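Local coordinates for amino acid ABC transporter, periplasmic amino acid-binding protein (Brucella ovis, PDB 4Z9N) that binds glutathione in the periplasm and probably delivers it, or related amino acid-type solutes, to the membrane part of an ABC importer, at residues D[133-139]-D[159-165]; D[110-116]-D[180-186]. One frame throughout, in Å; residues are numbered along the deposited sequence.

Contact 1 (D[133-139]-D[159-165]). With GSH (glutathione), chain U.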
ATOM      1  N   ALA D 133      13.008  -1.717 -34.254  1.00 23.38           N
ATOM      2  CA  ALA D 133      11.912  -2.684 -34.348  1.00 22.30           C
ATOM      3  C   ALA D 133      10.546  -2.000 -34.307  1.00 21.25           C
ATOM      4  O   ALA D 133      10.364  -1.018 -33.583  1.00 20.11           O
ATOM      5  CB  ALA D 133      12.011  -3.695 -33.217  1.00 22.03           C
ATOM      6  N   SER D 134       9.588  -2.521 -35.069  0.52 21.76           N
ATOM      7  CA  SER D 134       8.222  -2.020 -34.986  0.52 23.84           C
ATOM      8  C   SER D 134       7.550  -2.689 -33.801  0.52 23.05           C
ATOM      9  O   SER D 134       7.482  -3.916 -33.725  0.52 23.93           O
ATOM     10  CB  SER D 134       7.443  -2.288 -36.270  0.52 23.46           C
ATOM     11  OG  SER D 134       7.404  -3.673 -36.560  0.52 25.54           O
ATOM     12  N   ILE D 135       7.071  -1.883 -32.864  1.00 18.85           N
ATOM     13  CA  ILE D 135       6.516  -2.433 -31.634  1.00 18.06           C
ATOM     14  C   ILE D 135       5.081  -1.978 -31.427  1.00 23.10           C
ATOM     15  O   ILE D 135       4.800  -0.775 -31.344  1.00 19.11           O
ATOM     16  CB  ILE D 135       7.389  -2.061 -30.435  1.00 18.81           C
ATOM     17  CG1 ILE D 135       8.848  -2.448 -30.719  1.00 22.02           C
ATOM     18  CG2 ILE D 135       6.874  -2.766 -29.170  1.00 16.59           C
ATOM     19  CD1 ILE D 135       9.776  -2.224 -29.560  1.00 22.78           C
ATOM     20  N   CYS D 136       4.168  -2.936 -31.298  0.89 17.69           N
ATOM     21  CA  CYS D 136       2.775  -2.559 -31.145  0.89 17.33           C
ATOM     22  C   CYS D 136       2.483  -2.217 -29.701  0.89 16.17           C
ATOM     23  O   CYS D 136       3.040  -2.788 -28.759  0.89 15.81           O
ATOM     24  CB  CYS D 136       1.821  -3.643 -31.634  0.89 24.73           C
ATOM     25  SG  CYS D 136       1.814  -5.102 -30.664  0.89 27.71           S
ATOM     26  N   VAL D 137       1.601  -1.249 -29.547  1.00 15.71           N
ATOM     27  CA  VAL D 137       1.235  -0.763 -28.216  1.00 16.54           C
ATOM     28  C   VAL D 137      -0.158  -0.143 -28.326  1.00 17.48           C
ATOM     29  O   VAL D 137      -0.535   0.345 -29.391  1.00 15.99           O
ATOM     30  CB  VAL D 137       2.272   0.254 -27.677  1.00 14.86           C
ATOM     31  CG1 VAL D 137       2.230   1.550 -28.485  1.00 17.07           C
ATOM     32  CG2 VAL D 137       2.024   0.550 -26.189  1.00 13.73           C
ATOM     33  N   GLN D 138      -0.922  -0.160 -27.235  1.00 18.35           N
ATOM     34  CA  GLN D 138      -2.231   0.496 -27.251  1.00 18.43           C
ATOM     35  C   GLN D 138      -2.198   1.946 -26.806  1.00 15.73           C
ATOM     36  O   GLN D 138      -1.470   2.311 -25.893  1.00 14.32           O
ATOM     37  CB  GLN D 138      -3.221  -0.258 -26.381  1.00 17.32           C
ATOM     38  CG  GLN D 138      -3.995  -1.273 -27.155  1.00 19.50           C
ATOM     39  CD  GLN D 138      -5.017  -1.952 -26.293  1.00 22.88           C
ATOM     40  OE1 GLN D 138      -4.779  -3.039 -25.798  1.00 20.40           O
ATOM     41  NE2 GLN D 138      -6.157  -1.301 -26.087  1.00 21.88           N
ATOM     42  N   ALA D 139      -2.997   2.759 -27.483  1.00 16.12           N
ATOM     43  CA  ALA D 139      -3.220   4.140 -27.070  1.00 17.36           C
ATOM     44  C   ALA D 139      -3.945   4.177 -25.720  1.00 18.25           C
ATOM     45  O   ALA D 139      -4.661   3.229 -25.358  1.00 16.34           O
ATOM     46  CB  ALA D 139      -4.032   4.881 -28.132  1.00 18.80           C
ATOM     47  N   ASN D 159      10.117   3.080 -33.168  1.00 16.77           N
ATOM     48  CA  ASN D 159       9.110   2.794 -34.197  1.00 17.19           C
ATOM     49  C   ASN D 159       7.851   2.171 -33.600  1.00 18.45           C
ATOM     50  O   ASN D 159       7.548   1.004 -33.863  1.00 18.44           O
ATOM     51  CB  ASN D 159       9.664   1.854 -35.275  1.00 19.46           C
ATOM     52  CG  ASN D 159      10.494   2.570 -36.315  1.00 24.39           C
ATOM     53  OD1 ASN D 159      10.123   3.639 -36.781  1.00 21.86           O
ATOM     54  ND2 ASN D 159      11.607   1.961 -36.716  1.00 30.90           N
ATOM     55  N   PRO D 160       7.109   2.948 -32.791  1.00 18.55           N
ATOM     56  CA  PRO D 160       5.852   2.445 -32.229  1.00 14.40           C
ATOM     57  C   PRO D 160       4.796   2.283 -33.315  1.00 18.23           C
ATOM     58  O   PRO D 160       4.811   3.012 -34.315  1.00 19.88           O
ATOM     59  CB  PRO D 160       5.433   3.560 -31.264  1.00 13.33           C
ATOM     60  CG  PRO D 160       5.943   4.800 -31.974  1.00 14.71           C
ATOM     61  CD  PRO D 160       7.299   4.380 -32.494  1.00 14.76           C
ATOM     62  N   VAL D 161       3.912   1.310 -33.133  1.00 17.69           N
ATOM     63  CA  VAL D 161       2.722   1.191 -33.947  1.00 17.44           C
ATOM     64  C   VAL D 161       1.556   1.190 -32.973  1.00 20.52           C
ATOM     65  O   VAL D 161       1.428   0.263 -32.167  1.00 16.45           O
ATOM     66  CB  VAL D 161       2.749  -0.083 -34.810  1.00 19.43           C
ATOM     67  CG1 VAL D 161       1.583  -0.093 -35.755  1.00 21.42           C
ATOM     68  CG2 VAL D 161       4.075  -0.207 -35.560  1.00 20.27           C
ATOM     69  N   VAL D 162       0.727   2.230 -33.017  1.00 18.04           N
ATOM     70  CA  VAL D 162      -0.278   2.438 -31.978  1.00 18.86           C
ATOM     71  C   VAL D 162      -1.661   1.999 -32.417  1.00 17.50           C
ATOM     72  O   VAL D 162      -2.137   2.364 -33.507  1.00 19.16           O
ATOM     73  CB  VAL D 162      -0.319   3.907 -31.544  1.00 22.14           C
ATOM     74  CG1 VAL D 162      -1.434   4.119 -30.534  1.00 17.20           C
ATOM     75  CG2 VAL D 162       1.024   4.323 -30.975  1.00 24.00           C
ATOM     76  N   PHE D 163      -2.318   1.232 -31.547  1.00 17.32           N
ATOM     77  CA  PHE D 163      -3.618   0.653 -31.840  1.00 19.11           C
ATOM     78  C   PHE D 163      -4.686   1.098 -30.872  1.00 20.78           C
ATOM     79  O   PHE D 163      -4.400   1.393 -29.712  1.00 17.73           O
ATOM     80  CB  PHE D 163      -3.535  -0.876 -31.827  1.00 23.22           C
ATOM     81  CG  PHE D 163      -2.689  -1.418 -32.911  1.00 23.63           C
ATOM     82  CD1 PHE D 163      -1.333  -1.580 -32.717  1.00 24.05           C
ATOM     83  CD2 PHE D 163      -3.233  -1.716 -34.146  1.00 26.04           C
ATOM     84  CE1 PHE D 163      -0.540  -2.044 -33.734  1.00 25.11           C
ATOM     85  CE2 PHE D 163      -2.438  -2.191 -35.167  1.00 28.73           C
ATOM     86  CZ  PHE D 163      -1.085  -2.355 -34.954  1.00 25.34           C
ATOM     87  N   GLU D 164      -5.928   1.108 -31.344  1.00 20.71           N
ATOM     88  CA  GLU D 164      -7.045   1.524 -30.504  1.00 26.62           C
ATOM     89  C   GLU D 164      -7.699   0.366 -29.763  1.00 26.58           C
ATOM     90  O   GLU D 164      -8.343   0.575 -28.744  1.00 26.93           O
ATOM     91  CB  GLU D 164      -8.105   2.243 -31.341  1.00 30.01           C
ATOM     92  CG  GLU D 164      -7.590   3.486 -32.046  1.00 30.60           C
ATOM     93  CD  GLU D 164      -6.996   4.492 -31.080  1.00 31.20           C
ATOM     94  OE1 GLU D 164      -7.689   4.887 -30.120  1.00 30.51           O
ATOM     95  OE2 GLU D 164      -5.825   4.875 -31.276  1.00 31.60           O
ATOM     96  N   LYS D 165      -7.548  -0.845 -30.287  1.00 22.98           N
ATOM     97  CA  LYS D 165      -8.203  -2.021 -29.721  1.00 28.44           C
ATOM     98  C   LYS D 165      -7.198  -3.157 -29.568  1.00 26.25           C
ATOM     99  O   LYS D 165      -6.287  -3.292 -30.376  1.00 24.55           O
ATOM    100  CB  LYS D 165      -9.376  -2.466 -30.602  1.00 37.69           C
ATOM    101  CG  LYS D 165     -10.472  -1.427 -30.739  1.00 38.72           C
ATOM    102  CD  LYS D 165     -11.638  -1.965 -31.547  1.00 45.60           C
ATOM    103  CE  LYS D 165     -12.937  -1.280 -31.143  1.00 49.49           C
ATOM    104  NZ  LYS D 165     -14.024  -1.508 -32.132  1.00 57.44           N
TER
HETATM  105  N1  GSH U 401      -1.609  -1.166 -16.997  1.00 12.03           N
HETATM  106  CA1 GSH U 401      -1.523  -0.316 -18.186  1.00 10.27           C
HETATM  107  C1  GSH U 401      -2.358   0.939 -17.944  1.00 12.10           C
HETATM  108  O11 GSH U 401      -2.308   1.880 -18.784  1.00 15.66           O
HETATM  109  O12 GSH U 401      -3.099   1.038 -16.926  1.00 11.89           O
HETATM  110  CB1 GSH U 401      -2.067  -1.020 -19.440  1.00  9.38           C
HETATM  111  CG1 GSH U 401      -3.542  -1.395 -19.201  1.00 10.87           C
HETATM  112  CD1 GSH U 401      -4.152  -1.856 -20.520  1.00 16.59           C
HETATM  113  OE1 GSH U 401      -5.124  -1.339 -20.978  1.00 17.25           O
HETATM  114  N2  GSH U 401      -3.521  -2.958 -21.207  1.00 15.97           N
HETATM  115  CA2 GSH U 401      -4.089  -3.377 -22.475  1.00 18.95           C
HETATM  116  C2  GSH U 401      -5.527  -3.895 -22.324  1.00 16.60           C
HETATM  117  O2  GSH U 401      -5.998  -4.250 -21.291  1.00 16.80           O
HETATM  118  CB2 GSH U 401      -3.154  -4.366 -23.179  1.00 18.47           C
HETATM  119  SG2 GSH U 401      -3.095  -5.975 -22.344  1.00 23.59           S
HETATM  120  N3  GSH U 401      -6.342  -3.888 -23.520  1.00 16.84           N
HETATM  121  CA3 GSH U 401      -7.702  -4.349 -23.462  1.00 20.58           C
HETATM  122  C3  GSH U 401      -8.601  -3.280 -24.083  1.00 19.23           C
HETATM  123  O31 GSH U 401      -9.794  -3.579 -24.354  1.00 23.49           O
HETATM  124  O32 GSH U 401      -8.162  -2.111 -24.307  1.00 19.53           O
HETATM  125  O   HOH W   1      10.872   0.802 -31.666  1.00 21.06           O
HETATM  126  O   HOH W   2      -6.257   1.663 -26.830  1.00 25.52           O
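C136 and F163 meet on one face of the parallel ladder between strands 134-138 and 159-163, where C136 CB lies 3.5 Å from F163 CE1, obliquely to the ring. The backbone evidence for the ladder is a run of five hydrogen bonds in which residues 135, 137 and 139 alternate with 159, 161 and 163; a nearly straight bond from A139 N to F163 O closes it. The strands' N-to-C directions differ by 32°. On the other face the V137 and V162 side chains lie side by side, V137 CG1 to V162 CG2 3.9 Å. V162 CG1, anti to its backbone N (chi1 176°), reaches forward along the strand to A139 CB at 3.6 Å, where E164 OE2 also approaches that methyl; the other oxygen of E164 is held in a salt bridge by K71.

Q138 can be followed outward atom by atom. CB and CG pass F163 O, with CG 3.7 Å from it. The chain then runs extended beyond CG, carrying CD past the strand end to glutathione. There the amide uses both of its ends: OE1 accepts from glutathione N3 at 2.9 Å, while NE2 donates to the carboxylate oxygen O32 at 2.8 Å with an N-H...O angle of 169°. NE2 also donates to a water that can donate to A139 O. Helix 142-153 links the two strands as a beta-alpha-beta unit, and the disulfide of C136 with C178 ties the same face to the neighbouring loop.

The chemistry implies a fixed amide orientation: an acceptor faces the ligand's peptide N-H and a donor its carboxylate, so Q138 reads the glycine end of glutathione from the tip of a strand anchored by its backbone ladder.

Contact 2 (D[110-116]-D[180-186]). With GSH (glutathione), chain U.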
ATOM      1  N   ASP D 110       2.807  -5.261 -11.161  1.00 11.54           N
ATOM      2  CA  ASP D 110       3.376  -5.711 -12.432  1.00 13.69           C
ATOM      3  C   ASP D 110       4.421  -4.695 -12.922  1.00 13.11           C
ATOM      4  O   ASP D 110       4.736  -3.721 -12.231  1.00 11.15           O
ATOM      5  CB  ASP D 110       2.270  -5.888 -13.476  1.00 14.63           C
ATOM      6  CG  ASP D 110       2.566  -6.998 -14.466  1.00 17.52           C
ATOM      7  OD1 ASP D 110       3.710  -7.499 -14.473  1.00 14.98           O
ATOM      8  OD2 ASP D 110       1.639  -7.373 -15.223  1.00 16.74           O
ATOM      9  N   GLY D 111       4.983  -4.951 -14.094  1.00 12.34           N
ATOM     10  CA  GLY D 111       5.928  -4.042 -14.721  1.00 15.26           C
ATOM     11  C   GLY D 111       5.841  -4.251 -16.220  1.00 15.94           C
ATOM     12  O   GLY D 111       5.414  -5.323 -16.664  1.00 16.36           O
ATOM     13  N   GLN D 112       6.232  -3.250 -17.001  1.00 11.23           N
ATOM     14  CA  GLN D 112       6.137  -3.349 -18.467  1.00 13.98           C
ATOM     15  C   GLN D 112       7.272  -4.167 -19.070  1.00 14.37           C
ATOM     16  O   GLN D 112       8.431  -4.030 -18.663  1.00 15.22           O
ATOM     17  CB  GLN D 112       6.133  -1.949 -19.080  1.00 12.76           C
ATOM     18  CG  GLN D 112       6.102  -1.902 -20.598  1.00 11.89           C
ATOM     19  CD  GLN D 112       5.838  -0.498 -21.099  1.00 15.44           C
ATOM     20  OE1 GLN D 112       5.460   0.385 -20.324  1.00 13.98           O
ATOM     21  NE2 GLN D 112       6.033  -0.273 -22.402  1.00 14.58           N
ATOM     22  N   GLY D 113       6.937  -5.010 -20.050  1.00 13.17           N
ATOM     23  CA  GLY D 113       7.928  -5.810 -20.740  1.00 15.59           C
ATOM     24  C   GLY D 113       7.685  -5.861 -22.237  1.00 16.23           C
ATOM     25  O   GLY D 113       6.790  -5.176 -22.761  1.00 16.25           O
ATOM     26  N   PHE D 114       8.507  -6.650 -22.920  1.00 17.77           N
ATOM     27  CA  PHE D 114       8.464  -6.809 -24.375  1.00 17.94           C
ATOM     28  C   PHE D 114       8.411  -8.279 -24.765  1.00 17.92           C
ATOM     29  O   PHE D 114       9.074  -9.107 -24.152  1.00 19.76           O
ATOM     30  CB  PHE D 114       9.690  -6.167 -25.030  1.00 17.28           C
ATOM     31  CG  PHE D 114       9.770  -4.694 -24.834  1.00 17.73           C
ATOM     32  CD1 PHE D 114      10.389  -4.166 -23.704  1.00 18.70           C
ATOM     33  CD2 PHE D 114       9.197  -3.835 -25.758  1.00 18.12           C
ATOM     34  CE1 PHE D 114      10.454  -2.805 -23.514  1.00 18.03           C
ATOM     35  CE2 PHE D 114       9.253  -2.462 -25.578  1.00 18.96           C
ATOM     36  CZ  PHE D 114       9.885  -1.949 -24.450  1.00 18.92           C
ATOM     37  N   MET D 115       7.634  -8.594 -25.795  1.00 18.46           N
ATOM     38  CA  MET D 115       7.533  -9.970 -26.288  1.00 19.86           C
ATOM     39  C   MET D 115       7.870 -10.027 -27.774  1.00 20.96           C
ATOM     40  O   MET D 115       7.475  -9.134 -28.533  1.00 21.88           O
ATOM     41  CB  MET D 115       6.131 -10.518 -26.031  1.00 22.18           C
ATOM     42  CG  MET D 115       5.944 -11.991 -26.399  1.00 22.65           C
ATOM     43  SD  MET D 115       4.393 -12.639 -25.724  1.00 21.69           S
ATOM     44  CE  MET D 115       3.189 -11.726 -26.690  1.00 20.71           C
ATOM     45  N   ILE D 116       8.601 -11.066 -28.179  1.00 22.46           N
ATOM     46  CA  ILE D 116       8.939 -11.287 -29.583  1.00 26.26           C
ATOM     47  C   ILE D 116       8.638 -12.718 -29.982  1.00 29.87           C
ATOM     48  O   ILE D 116       8.518 -13.604 -29.134  1.00 25.69           O
ATOM     49  CB  ILE D 116      10.420 -10.988 -29.882  1.00 26.33           C
ATOM     50  CG1 ILE D 116      11.321 -11.872 -29.011  1.00 30.21           C
ATOM     51  CG2 ILE D 116      10.736  -9.511 -29.700  1.00 23.07           C
ATOM     52  CD1 ILE D 116      12.724 -12.030 -29.526  1.00 33.36           C
ATOM     53  N   ALA D 180       7.548  -6.687 -32.351  1.00 23.96           N
ATOM     54  CA  ALA D 180       7.441  -6.926 -30.916  1.00 22.96           C
ATOM     55  C   ALA D 180       6.133  -6.359 -30.380  1.00 23.01           C
ATOM     56  O   ALA D 180       5.463  -5.560 -31.045  1.00 22.06           O
ATOM     57  CB  ALA D 180       8.630  -6.318 -30.177  1.00 22.28           C
ATOM     58  N   TYR D 181       5.782  -6.803 -29.181  1.00 21.95           N
ATOM     59  CA  TYR D 181       4.560  -6.412 -28.492  1.00 21.47           C
ATOM     60  C   TYR D 181       4.986  -5.867 -27.134  1.00 19.90           C
ATOM     61  O   TYR D 181       5.825  -6.482 -26.465  1.00 19.41           O
ATOM     62  CB  TYR D 181       3.635  -7.629 -28.330  1.00 22.84           C
ATOM     63  CG  TYR D 181       2.177  -7.347 -28.015  1.00 20.93           C
ATOM     64  CD1 TYR D 181       1.801  -6.733 -26.821  1.00 19.81           C
ATOM     65  CD2 TYR D 181       1.172  -7.747 -28.893  1.00 25.50           C
ATOM     66  CE1 TYR D 181       0.450  -6.492 -26.537  1.00 21.91           C
ATOM     67  CE2 TYR D 181      -0.169  -7.517 -28.618  1.00 21.80           C
ATOM     68  CZ  TYR D 181      -0.524  -6.893 -27.438  1.00 20.69           C
ATOM     69  OH  TYR D 181      -1.861  -6.667 -27.173  1.00 22.35           O
ATOM     70  N   THR D 182       4.438  -4.733 -26.706  1.00 18.55           N
ATOM     71  CA  THR D 182       4.731  -4.296 -25.351  1.00 17.51           C
ATOM     72  C   THR D 182       3.447  -4.057 -24.562  1.00 23.16           C
ATOM     73  O   THR D 182       2.466  -3.506 -25.080  1.00 17.05           O
ATOM     74  CB  THR D 182       5.621  -3.008 -25.309  1.00 16.97           C
ATOM     75  OG1 THR D 182       6.013  -2.748 -23.956  1.00 17.00           O
ATOM     76  CG2 THR D 182       4.880  -1.771 -25.855  1.00 17.06           C
ATOM     77  N   THR D 183       3.464  -4.523 -23.317  1.00 18.23           N
ATOM     78  CA  THR D 183       2.424  -4.235 -22.334  1.00 16.81           C
ATOM     79  C   THR D 183       2.910  -4.775 -20.987  1.00 16.03           C
ATOM     80  O   THR D 183       4.084  -5.138 -20.849  1.00 16.00           O
ATOM     81  CB  THR D 183       1.036  -4.851 -22.715  1.00 16.49           C
ATOM     82  OG1 THR D 183       0.073  -4.500 -21.710  1.00 18.14           O
ATOM     83  CG2 THR D 183       1.098  -6.355 -22.832  1.00 19.56           C
ATOM     84  N   ASP D 184       2.030  -4.808 -19.990  1.00 16.40           N
ATOM     85  CA  ASP D 184       2.400  -5.349 -18.676  1.00 16.76           C
ATOM     86  C   ASP D 184       2.782  -6.805 -18.805  1.00 18.60           C
ATOM     87  O   ASP D 184       2.226  -7.523 -19.642  1.00 17.77           O
ATOM     88  CB  ASP D 184       1.248  -5.176 -17.698  1.00 15.41           C
ATOM     89  CG  ASP D 184       0.867  -3.732 -17.544  1.00 14.76           C
ATOM     90  OD1 ASP D 184       1.803  -2.909 -17.483  1.00 15.21           O
ATOM     91  OD2 ASP D 184      -0.344  -3.406 -17.518  1.00 15.28           O
ATOM     92  N   GLN D 185       3.732  -7.254 -17.993  1.00 15.50           N
ATOM     93  CA  GLN D 185       4.253  -8.591 -18.208  1.00 16.45           C
ATOM     94  C   GLN D 185       3.171  -9.661 -18.042  1.00 18.87           C
ATOM     95  O   GLN D 185       3.100 -10.608 -18.849  1.00 18.13           O
ATOM     96  CB  GLN D 185       5.418  -8.866 -17.261  1.00 21.26           C
ATOM     97  CG  GLN D 185       5.986 -10.243 -17.411  1.00 30.70           C
ATOM     98  CD  GLN D 185       6.996 -10.546 -16.333  1.00 40.89           C
ATOM     99  OE1 GLN D 185       8.121 -10.052 -16.367  1.00 48.25           O
ATOM    100  NE2 GLN D 185       6.577 -11.310 -15.335  1.00 39.33           N
ATOM    101  N   SER D 186       2.305  -9.504 -17.038  1.00 16.66           N
ATOM    102  CA  SER D 186       1.251 -10.504 -16.821  1.00 19.24           C
ATOM    103  C   SER D 186       0.301 -10.508 -18.001  1.00 19.99           C
ATOM    104  O   SER D 186      -0.286 -11.533 -18.324  1.00 19.34           O
ATOM    105  CB  SER D 186       0.473 -10.254 -15.521  1.00 17.75           C
ATOM    106  OG  SER D 186      -0.229  -9.015 -15.564  1.00 18.03           O
TER
HETATM  107  N1  GSH U 401      -1.609  -1.166 -16.997  1.00 12.03           N
HETATM  108  CA1 GSH U 401      -1.523  -0.316 -18.186  1.00 10.27           C
HETATM  109  C1  GSH U 401      -2.358   0.939 -17.944  1.00 12.10           C
HETATM  110  O11 GSH U 401      -2.308   1.880 -18.784  1.00 15.66           O
HETATM  111  O12 GSH U 401      -3.099   1.038 -16.926  1.00 11.89           O
HETATM  112  CB1 GSH U 401      -2.067  -1.020 -19.440  1.00  9.38           C
HETATM  113  CG1 GSH U 401      -3.542  -1.395 -19.201  1.00 10.87           C
HETATM  114  CD1 GSH U 401      -4.152  -1.856 -20.520  1.00 16.59           C
HETATM  115  OE1 GSH U 401      -5.124  -1.339 -20.978  1.00 17.25           O
HETATM  116  N2  GSH U 401      -3.521  -2.958 -21.207  1.00 15.97           N
HETATM  117  CA2 GSH U 401      -4.089  -3.377 -22.475  1.00 18.95           C
HETATM  118  C2  GSH U 401      -5.527  -3.895 -22.324  1.00 16.60           C
HETATM  119  O2  GSH U 401      -5.998  -4.250 -21.291  1.00 16.80           O
HETATM  120  CB2 GSH U 401      -3.154  -4.366 -23.179  1.00 18.47           C
HETATM  121  SG2 GSH U 401      -3.095  -5.975 -22.344  1.00 23.59           S
HETATM  122  N3  GSH U 401      -6.342  -3.888 -23.520  1.00 16.84           N
HETATM  123  CA3 GSH U 401      -7.702  -4.349 -23.462  1.00 20.58           C
HETATM  124  C3  GSH U 401      -8.601  -3.280 -24.083  1.00 19.23           C
HETATM  125  O31 GSH U 401      -9.794  -3.579 -24.354  1.00 23.49           O
HETATM  126  O32 GSH U 401      -8.162  -2.111 -24.307  1.00 19.53           O
HETATM  127  O   HOH W   3       2.743  -1.155 -19.302  1.00 15.25           O
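D110 receives both the backbone N and the hydroxyl of S186 on a single carboxylate oxygen. S186 N reaches D110 OD2 at 2.9 Å on its syn lone pair, and S186 OG, turned between its own backbone N and carbonyl carbon (chi1 64°), donates to that oxygen from 34° out of the carboxylate plane. The hydroxyl bond is short, S186 OG to D110 OD2 being 2.5 Å. D110 is thereby joined to the first turn of helix 185-192, whose amide Q185 N is taken up by G111 O.

Farther along, the segments pair as antiparallel strands: M115 and Y181 form a hydrogen-bonded pair through reciprocal N-H...O bonds, whereas F114 and T182 are a non-hydrogen-bonded pair. T182 sets OG1 anti to its backbone N (chi1 -172°), a rotation that directs the hydroxyl back across the ladder to G113 O at 2.8 Å. T182 OG1 in turn accepts from Q112 NE2 at 2.9 Å, lying slightly out of the Q112 amide plane. T182 OG1 also sits over one face of the F114 ring, 3.6 Å above its plane and offset toward the rim. Q112 reaches it on an extended chain, and its amide is fixed further by T143 O and N146.

D184 occupies the N-cap position of the helix, yet its carboxylate serves the ligand: OD2 accepts from the glutathione amine N1 at 2.6 Å. A water lies within hydrogen-bonding reach of D184 OD1 and Q112 OE1. T183 OG1 sits 3.5 Å from glutathione CB2.

These bonds are consistent with charge complementarity at the ligand's gamma-glutamyl end: D184 would balance the amine if that is protonated, while the T182 hydroxyl, donating to one partner and accepting from another, and the doubly gripped D110 oxygen satisfy polar atoms in a buried setting.

Strand 134-138 of contact 1 lies beside strand 180-182 of contact 2 in one mixed sheet, so the two contacts, with centres 12 Å apart, are the seams on either side of the one these strands share. Probable backbone hydrogen bonds join them: C136 N to A180 O at 2.9 Å and S134 O to A180 N at 3.1 Å. Packing adds to them, with I135 CG2 3.6 Å from A180 O. Each contact supplies a polar group at one end of the ligand: contact 1 brings Q138 to the glycine end, contact 2 brings D184 to the gamma-glutamyl amine. Bonds from N26, T27, R73 and R95 supplement these two, so the ligand is held along its length by residues from well-separated parts of the chain.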